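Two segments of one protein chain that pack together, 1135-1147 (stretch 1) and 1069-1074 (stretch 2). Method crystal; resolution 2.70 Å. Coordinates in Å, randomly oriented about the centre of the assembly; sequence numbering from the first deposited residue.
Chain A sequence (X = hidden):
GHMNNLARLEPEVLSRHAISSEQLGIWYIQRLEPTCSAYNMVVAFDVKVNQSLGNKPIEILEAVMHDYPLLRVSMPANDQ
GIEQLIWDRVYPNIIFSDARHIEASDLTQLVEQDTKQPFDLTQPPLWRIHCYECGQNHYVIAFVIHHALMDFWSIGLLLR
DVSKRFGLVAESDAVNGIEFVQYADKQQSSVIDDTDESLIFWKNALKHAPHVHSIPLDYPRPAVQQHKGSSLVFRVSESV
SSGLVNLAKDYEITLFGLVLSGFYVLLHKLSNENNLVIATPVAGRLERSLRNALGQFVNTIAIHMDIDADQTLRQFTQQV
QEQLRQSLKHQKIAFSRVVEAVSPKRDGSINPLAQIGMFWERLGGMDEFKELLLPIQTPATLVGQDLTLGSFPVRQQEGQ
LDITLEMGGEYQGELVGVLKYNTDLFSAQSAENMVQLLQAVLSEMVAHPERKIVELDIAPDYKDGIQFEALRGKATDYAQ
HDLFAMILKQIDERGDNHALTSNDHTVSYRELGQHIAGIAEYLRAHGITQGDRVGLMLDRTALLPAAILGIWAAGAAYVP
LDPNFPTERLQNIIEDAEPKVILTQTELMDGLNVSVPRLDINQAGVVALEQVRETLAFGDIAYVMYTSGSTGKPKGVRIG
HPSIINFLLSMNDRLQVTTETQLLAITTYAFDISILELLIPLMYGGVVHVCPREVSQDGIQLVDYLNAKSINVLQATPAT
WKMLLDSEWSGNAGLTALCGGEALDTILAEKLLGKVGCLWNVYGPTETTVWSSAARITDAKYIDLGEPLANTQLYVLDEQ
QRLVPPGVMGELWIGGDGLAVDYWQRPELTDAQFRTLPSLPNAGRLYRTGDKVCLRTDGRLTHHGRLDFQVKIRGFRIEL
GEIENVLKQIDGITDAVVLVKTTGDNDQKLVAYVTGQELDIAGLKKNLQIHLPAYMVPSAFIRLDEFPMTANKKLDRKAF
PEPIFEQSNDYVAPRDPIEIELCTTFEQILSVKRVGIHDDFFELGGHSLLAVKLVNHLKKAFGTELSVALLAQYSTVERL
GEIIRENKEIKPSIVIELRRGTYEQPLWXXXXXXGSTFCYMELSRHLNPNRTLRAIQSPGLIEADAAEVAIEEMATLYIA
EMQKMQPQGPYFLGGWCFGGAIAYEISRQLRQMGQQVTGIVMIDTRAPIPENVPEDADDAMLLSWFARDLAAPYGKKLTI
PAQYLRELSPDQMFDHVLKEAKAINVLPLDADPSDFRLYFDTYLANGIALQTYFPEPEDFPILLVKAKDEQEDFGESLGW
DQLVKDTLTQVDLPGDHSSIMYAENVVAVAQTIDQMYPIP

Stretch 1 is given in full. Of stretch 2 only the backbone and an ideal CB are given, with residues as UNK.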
ATOM      1  N   GLY A1135     -22.538 -40.529  13.028  1.00 19.30           N
ATOM      2  CA  GLY A1135     -23.129 -39.632  12.060  1.00 18.14           C
ATOM      3  C   GLY A1135     -24.358 -38.930  12.614  1.00 27.48           C
ATOM      4  O   GLY A1135     -25.048 -39.417  13.536  1.00 18.09           O
ATOM      5  N   TRP A1136     -24.617 -37.752  12.060  1.00 17.75           N
ATOM      6  CA  TRP A1136     -25.805 -37.019  12.415  1.00 23.55           C
ATOM      7  C   TRP A1136     -26.824 -37.348  11.345  1.00 25.35           C
ATOM      8  O   TRP A1136     -26.469 -37.447  10.175  1.00 25.89           O
ATOM      9  CB  TRP A1136     -25.532 -35.507  12.506  1.00 15.77           C
ATOM     10  CG  TRP A1136     -26.799 -34.736  12.463  1.00 17.38           C
ATOM     11  CD1 TRP A1136     -27.728 -34.630  13.461  1.00 15.64           C
ATOM     12  CD2 TRP A1136     -27.313 -33.994  11.358  1.00 27.36           C
ATOM     13  NE1 TRP A1136     -28.783 -33.845  13.049  1.00 17.62           N
ATOM     14  CE2 TRP A1136     -28.557 -33.449  11.755  1.00 29.66           C
ATOM     15  CE3 TRP A1136     -26.845 -33.727  10.064  1.00 29.89           C
ATOM     16  CZ2 TRP A1136     -29.340 -32.664  10.906  1.00 28.52           C
ATOM     17  CZ3 TRP A1136     -27.629 -32.935   9.213  1.00 28.18           C
ATOM     18  CH2 TRP A1136     -28.861 -32.426   9.639  1.00 26.30           C
ATOM     19  N   CYS A1137     -28.078 -37.545  11.728  1.00 32.11           N
ATOM     20  CA  CYS A1137     -29.119 -37.841  10.738  1.00 34.01           C
ATOM     21  C   CYS A1137     -28.720 -39.051   9.861  1.00 30.80           C
ATOM     22  O   CYS A1137     -28.334 -40.111  10.371  1.00 32.93           O
ATOM     23  CB  CYS A1137     -29.384 -36.593   9.878  1.00 27.86           C
ATOM     24  SG  CYS A1137     -30.856 -36.632   8.803  1.00 34.73           S
ATOM     25  N   PHE A1138     -28.782 -38.873   8.550  1.00 17.05           N
ATOM     26  CA  PHE A1138     -28.476 -39.925   7.578  1.00 23.23           C
ATOM     27  C   PHE A1138     -27.054 -40.501   7.740  1.00 26.64           C
ATOM     28  O   PHE A1138     -26.809 -41.679   7.455  1.00 24.72           O
ATOM     29  CB  PHE A1138     -28.690 -39.356   6.183  1.00 22.79           C
ATOM     30  CG  PHE A1138     -28.473 -40.325   5.071  1.00 29.78           C
ATOM     31  CD1 PHE A1138     -29.356 -41.363   4.856  1.00 31.09           C
ATOM     32  CD2 PHE A1138     -27.407 -40.157   4.194  1.00 27.98           C
ATOM     33  CE1 PHE A1138     -29.159 -42.248   3.809  1.00 34.21           C
ATOM     34  CE2 PHE A1138     -27.210 -41.028   3.141  1.00 25.53           C
ATOM     35  CZ  PHE A1138     -28.087 -42.076   2.949  1.00 25.76           C
ATOM     36  N   GLY A1139     -26.125 -39.678   8.224  1.00 22.16           N
ATOM     37  CA  GLY A1139     -24.797 -40.169   8.572  1.00 24.44           C
ATOM     38  C   GLY A1139     -24.836 -41.406   9.472  1.00 30.98           C
ATOM     39  O   GLY A1139     -24.116 -42.376   9.231  1.00 32.65           O
ATOM     40  N   GLY A1140     -25.684 -41.366  10.502  1.00 26.19           N
ATOM     41  CA  GLY A1140     -25.948 -42.524  11.337  1.00 33.84           C
ATOM     42  C   GLY A1140     -26.324 -43.773  10.549  1.00 38.44           C
ATOM     43  O   GLY A1140     -25.850 -44.871  10.879  1.00 40.72           O
ATOM     44  N   ALA A1141     -27.149 -43.620   9.506  1.00 31.20           N
ATOM     45  CA  ALA A1141     -27.561 -44.769   8.684  1.00 22.50           C
ATOM     46  C   ALA A1141     -26.398 -45.341   7.860  1.00 29.28           C
ATOM     47  O   ALA A1141     -26.261 -46.552   7.743  1.00 31.74           O
ATOM     48  CB  ALA A1141     -28.694 -44.394   7.784  1.00 22.17           C
ATOM     49  N   ILE A1142     -25.567 -44.471   7.290  1.00 27.69           N
ATOM     50  CA  ILE A1142     -24.332 -44.900   6.638  1.00 23.21           C
ATOM     51  C   ILE A1142     -23.460 -45.698   7.596  1.00 37.39           C
ATOM     52  O   ILE A1142     -23.023 -46.808   7.257  1.00 32.74           O
ATOM     53  CB  ILE A1142     -23.538 -43.712   6.110  1.00 22.10           C
ATOM     54  CG1 ILE A1142     -24.330 -43.012   5.003  1.00 21.45           C
ATOM     55  CG2 ILE A1142     -22.182 -44.151   5.610  1.00 23.14           C
ATOM     56  CD1 ILE A1142     -23.654 -41.808   4.438  1.00 20.53           C
ATOM     57  N   ALA A1143     -23.243 -45.147   8.797  1.00 23.54           N
ATOM     58  CA  ALA A1143     -22.465 -45.817   9.849  1.00 24.63           C
ATOM     59  C   ALA A1143     -22.960 -47.218  10.143  1.00 29.14           C
ATOM     60  O   ALA A1143     -22.166 -48.138  10.353  1.00 27.99           O
ATOM     61  CB  ALA A1143     -22.484 -45.011  11.116  1.00 23.72           C
ATOM     62  N   TYR A1144     -24.280 -47.373  10.157  1.00 33.21           N
ATOM     63  CA  TYR A1144     -24.896 -48.665  10.413  1.00 30.21           C
ATOM     64  C   TYR A1144     -24.485 -49.642   9.329  1.00 32.53           C
ATOM     65  O   TYR A1144     -24.024 -50.747   9.630  1.00 33.71           O
ATOM     66  CB  TYR A1144     -26.414 -48.525  10.476  1.00 34.23           C
ATOM     67  CG  TYR A1144     -27.169 -49.745  10.982  1.00 33.82           C
ATOM     68  CD1 TYR A1144     -27.109 -50.123  12.319  1.00 37.08           C
ATOM     69  CD2 TYR A1144     -27.986 -50.476  10.134  1.00 30.37           C
ATOM     70  CE1 TYR A1144     -27.815 -51.216  12.791  1.00 40.01           C
ATOM     71  CE2 TYR A1144     -28.706 -51.568  10.592  1.00 32.49           C
ATOM     72  CZ  TYR A1144     -28.614 -51.939  11.918  1.00 42.93           C
ATOM     73  OH  TYR A1144     -29.330 -53.029  12.374  1.00 44.65           O
ATOM     74  N   GLU A1145     -24.615 -49.225   8.069  1.00 31.24           N
ATOM     75  CA  GLU A1145     -24.290 -50.119   6.954  1.00 41.26           C
ATOM     76  C   GLU A1145     -22.782 -50.393   6.867  1.00 39.89           C
ATOM     77  O   GLU A1145     -22.358 -51.490   6.497  1.00 36.38           O
ATOM     78  CB  GLU A1145     -24.805 -49.551   5.622  1.00 34.06           C
ATOM     79  CG  GLU A1145     -24.352 -50.332   4.385  1.00 32.29           C
ATOM     80  CD  GLU A1145     -24.864 -51.779   4.360  1.00 43.69           C
ATOM     81  OE1 GLU A1145     -25.867 -52.088   5.051  1.00 41.46           O
ATOM     82  OE2 GLU A1145     -24.261 -52.606   3.637  1.00 43.69           O
ATOM     83  N   ILE A1146     -21.970 -49.404   7.221  1.00 35.87           N
ATOM     84  CA  ILE A1146     -20.533 -49.622   7.269  1.00 37.56           C
ATOM     85  C   ILE A1146     -20.201 -50.639   8.353  1.00 39.63           C
ATOM     86  O   ILE A1146     -19.377 -51.528   8.127  1.00 43.39           O
ATOM     87  CB  ILE A1146     -19.773 -48.327   7.499  1.00 31.63           C
ATOM     88  CG1 ILE A1146     -19.746 -47.534   6.199  1.00 29.31           C
ATOM     89  CG2 ILE A1146     -18.362 -48.609   7.910  1.00 32.64           C
ATOM     90  CD1 ILE A1146     -18.985 -46.260   6.303  1.00 31.20           C
ATOM     91  N   SER A1147     -20.865 -50.540   9.505  1.00 33.81           N
ATOM     92  CA  SER A1147     -20.692 -51.545  10.554  1.00 42.06           C
ATOM     93  C   SER A1147     -21.065 -52.928  10.063  1.00 51.21           C
ATOM     94  O   SER A1147     -20.339 -53.883  10.305  1.00 62.36           O
ATOM     95  CB  SER A1147     -21.533 -51.220  11.776  1.00 43.05           C
ATOM     96  OG  SER A1147     -21.274 -49.913  12.228  1.00 44.50           O
ATOM     97  N   UNK A1069     -16.835 -39.958  11.105  1.00 31.43           N
ATOM     98  CA  UNK A1069     -18.146 -39.355  10.926  1.00 25.56           C
ATOM     99  C   UNK A1069     -18.527 -39.292   9.455  1.00 22.99           C
ATOM    100  O   UNK A1069     -17.703 -38.997   8.602  1.00 24.22           O
ATOM    101  CB  UNK A1069     -18.175 -37.953  11.538  1.00 25.56           C
ATOM    102  N   UNK A1070     -19.791 -39.557   9.158  1.00 24.15           N
ATOM    103  CA  UNK A1070     -20.217 -39.601   7.777  1.00 22.29           C
ATOM    104  C   UNK A1070     -21.275 -38.570   7.454  1.00 21.58           C
ATOM    105  O   UNK A1070     -22.162 -38.298   8.259  1.00 22.21           O
ATOM    106  CB  UNK A1070     -20.741 -40.998   7.440  1.00 22.29           C
ATOM    107  N   UNK A1071     -21.170 -38.009   6.256  1.00 17.40           N
ATOM    108  CA  UNK A1071     -22.041 -36.934   5.837  1.00 21.97           C
ATOM    109  C   UNK A1071     -23.502 -37.309   5.950  1.00 24.10           C
ATOM    110  O   UNK A1071     -23.849 -38.467   5.785  1.00 32.20           O
ATOM    111  CB  UNK A1071     -21.717 -36.525   4.399  1.00 21.97           C
ATOM    112  N   UNK A1072     -24.361 -36.323   6.237  1.00 25.00           N
ATOM    113  CA  UNK A1072     -25.818 -36.490   6.137  1.00 22.91           C
ATOM    114  C   UNK A1072     -26.283 -36.381   4.688  1.00 26.89           C
ATOM    115  O   UNK A1072     -25.430 -36.393   3.798  1.00 28.49           O
ATOM    116  CB  UNK A1072     -26.537 -35.448   6.996  1.00 22.91           C
ATOM    117  N   UNK A1073     -27.593 -36.249   4.468  1.00 25.69           N
ATOM    118  CA  UNK A1073     -28.173 -36.174   3.118  1.00 17.93           C
ATOM    119  C   UNK A1073     -27.446 -35.209   2.180  1.00 18.41           C
ATOM    120  O   UNK A1073     -27.152 -35.553   1.051  1.00 35.07           O
ATOM    121  CB  UNK A1073     -29.641 -35.756   3.218  1.00 17.93           C
ATOM    122  N   UNK A1074     -27.149 -34.006   2.642  1.00 15.61           N
ATOM    123  CA  UNK A1074     -26.490 -33.027   1.794  1.00 17.63           C
ATOM    124  C   UNK A1074     -25.078 -33.378   1.336  1.00 19.73           C
ATOM    125  O   UNK A1074     -24.585 -32.821   0.348  1.00 21.92           O
ATOM    126  CB  UNK A1074     -26.442 -31.691   2.538  1.00 17.63           C
TER

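Position 1069 lies in an extended strand, with phi/psi of -119/140. Its CA is 5.1 Å from the CA of G1135, and its CB points sideways. Stretch 1 offers only glycine backbone here, with no charge and no side chain to meet. Many residues would fit, beta-branched or longer aliphatic ones among them. The deposited residue is L1069. Its end comes nearer than its CB, and CD2 reaches to 4.1 Å from N of G1135.

Position 1070 is also extended, at -119/142. Its ideal CB is 3.9 Å from CG2 of I1142 and 4.1 Å from O of G1139. Beyond it runs one side of the helix, lined by I1142, A1143 and I1146. This surface is apolar and long enough for a large side chain. Leucine, isoleucine, methionine or an aromatic residue would suit. The deposited residue is F1070, with chi1 in m. It has the largest contact area of the stretch. CD1 of I1146 sits over one ring face, 3.4 Å from CZ of F1070. CG2 of I1142 lies 3.9 Å from CG of F1070, and CB of A1143 lies 4.1 Å from its CD2. CA of G1139 is 3.2 Å from O of F1070, in a CA-H...O contact. A CB on G1139 would clash with that oxygen, so the glycine permits the close approach.

Position 1071 has phi/psi of -55/148, and its CB points away from stretch 1. No atom of stretch 1 lies within 5.5 Å of the ideal CB. The direction alone sets few limits, and polar or apolar residues could be placed here. A longer side chain could still bend round to reach I1142. The deposited residue is H1071, with chi1 in p. Its ring does turn back, and CD1 of I1142 lies over one face, 3.7 Å from CE1 of H1071. This is a CH-pi contact. The ring is also held from within its own stretch: ND1 of H1071 donates a hydrogen bond to the backbone O of residue 1072, at 2.9 Å. NE2 is hydrogen-bonded elsewhere in the structure.

Position 1072 has phi/psi of -79/-167. Its ideal CB is 3.5 Å from CZ3 of W1136 and 4.2 Å from CB of C1137. A compact apolar side chain would suit this site. The phi also allows proline. The deposited residue is P1072. Its CB packs 3.5 Å from CZ3 of W1136 and 4.4 Å from CB of C1137.

Position 1073 turns, at -47/-47. Its CB points sideways, and the ideal CB is 4.8 Å from CB of F1138. A flexible aliphatic side chain could reach the phenyl ring. Isoleucine, leucine or methionine are candidates. The deposited residue is I1073, with both chi angles in m. Its CD1 lies over one face of the F1138 ring, 3.6 Å from CG of F1138.

Position 1074 is out of reach of stretch 1. A side chain would have room. The deposited residue is G1074, and it makes no contact.

Stretch 2 1069-1074: LFHPIG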
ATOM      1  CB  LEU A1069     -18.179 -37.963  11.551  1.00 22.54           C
ATOM      2  CG  LEU A1069     -17.883 -37.961  13.064  1.00 27.59           C
ATOM      3  CD1 LEU A1069     -17.612 -36.576  13.580  1.00 19.04           C
ATOM      4  CD2 LEU A1069     -19.005 -38.616  13.874  1.00 30.93           C
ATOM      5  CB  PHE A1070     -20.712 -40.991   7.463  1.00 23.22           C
ATOM      6  CG  PHE A1070     -19.736 -42.030   7.824  1.00 26.50           C
ATOM      7  CD1 PHE A1070     -18.654 -42.293   6.991  1.00 28.45           C
ATOM      8  CD2 PHE A1070     -19.859 -42.722   9.013  1.00 23.70           C
ATOM      9  CE1 PHE A1070     -17.719 -43.251   7.327  1.00 23.85           C
ATOM     10  CE2 PHE A1070     -18.935 -43.686   9.354  1.00 23.50           C
ATOM     11  CZ  PHE A1070     -17.859 -43.945   8.511  1.00 27.12           C
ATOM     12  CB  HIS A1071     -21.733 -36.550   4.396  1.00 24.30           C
ATOM     13  CG  HIS A1071     -21.936 -37.658   3.416  1.00 25.39           C
ATOM     14  ND1 HIS A1071     -23.181 -38.045   2.976  1.00 28.55           N
ATOM     15  CD2 HIS A1071     -21.047 -38.446   2.764  1.00 26.91           C
ATOM     16  CE1 HIS A1071     -23.054 -39.036   2.109  1.00 24.45           C
ATOM     17  NE2 HIS A1071     -21.769 -39.299   1.964  1.00 21.25           N
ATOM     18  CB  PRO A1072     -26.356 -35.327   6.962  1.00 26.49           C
ATOM     19  CG  PRO A1072     -25.279 -34.279   6.854  1.00 14.37           C
ATOM     20  CD  PRO A1072     -23.985 -35.001   6.780  1.00 14.81           C
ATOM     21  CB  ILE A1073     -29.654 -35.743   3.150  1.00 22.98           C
ATOM     22  CG1 ILE A1073     -30.488 -36.688   4.006  1.00 26.68           C
ATOM     23  CG2 ILE A1073     -30.223 -35.757   1.741  1.00 20.04           C
ATOM     24  CD1 ILE A1073     -30.644 -38.061   3.375  1.00 34.31           C
TER
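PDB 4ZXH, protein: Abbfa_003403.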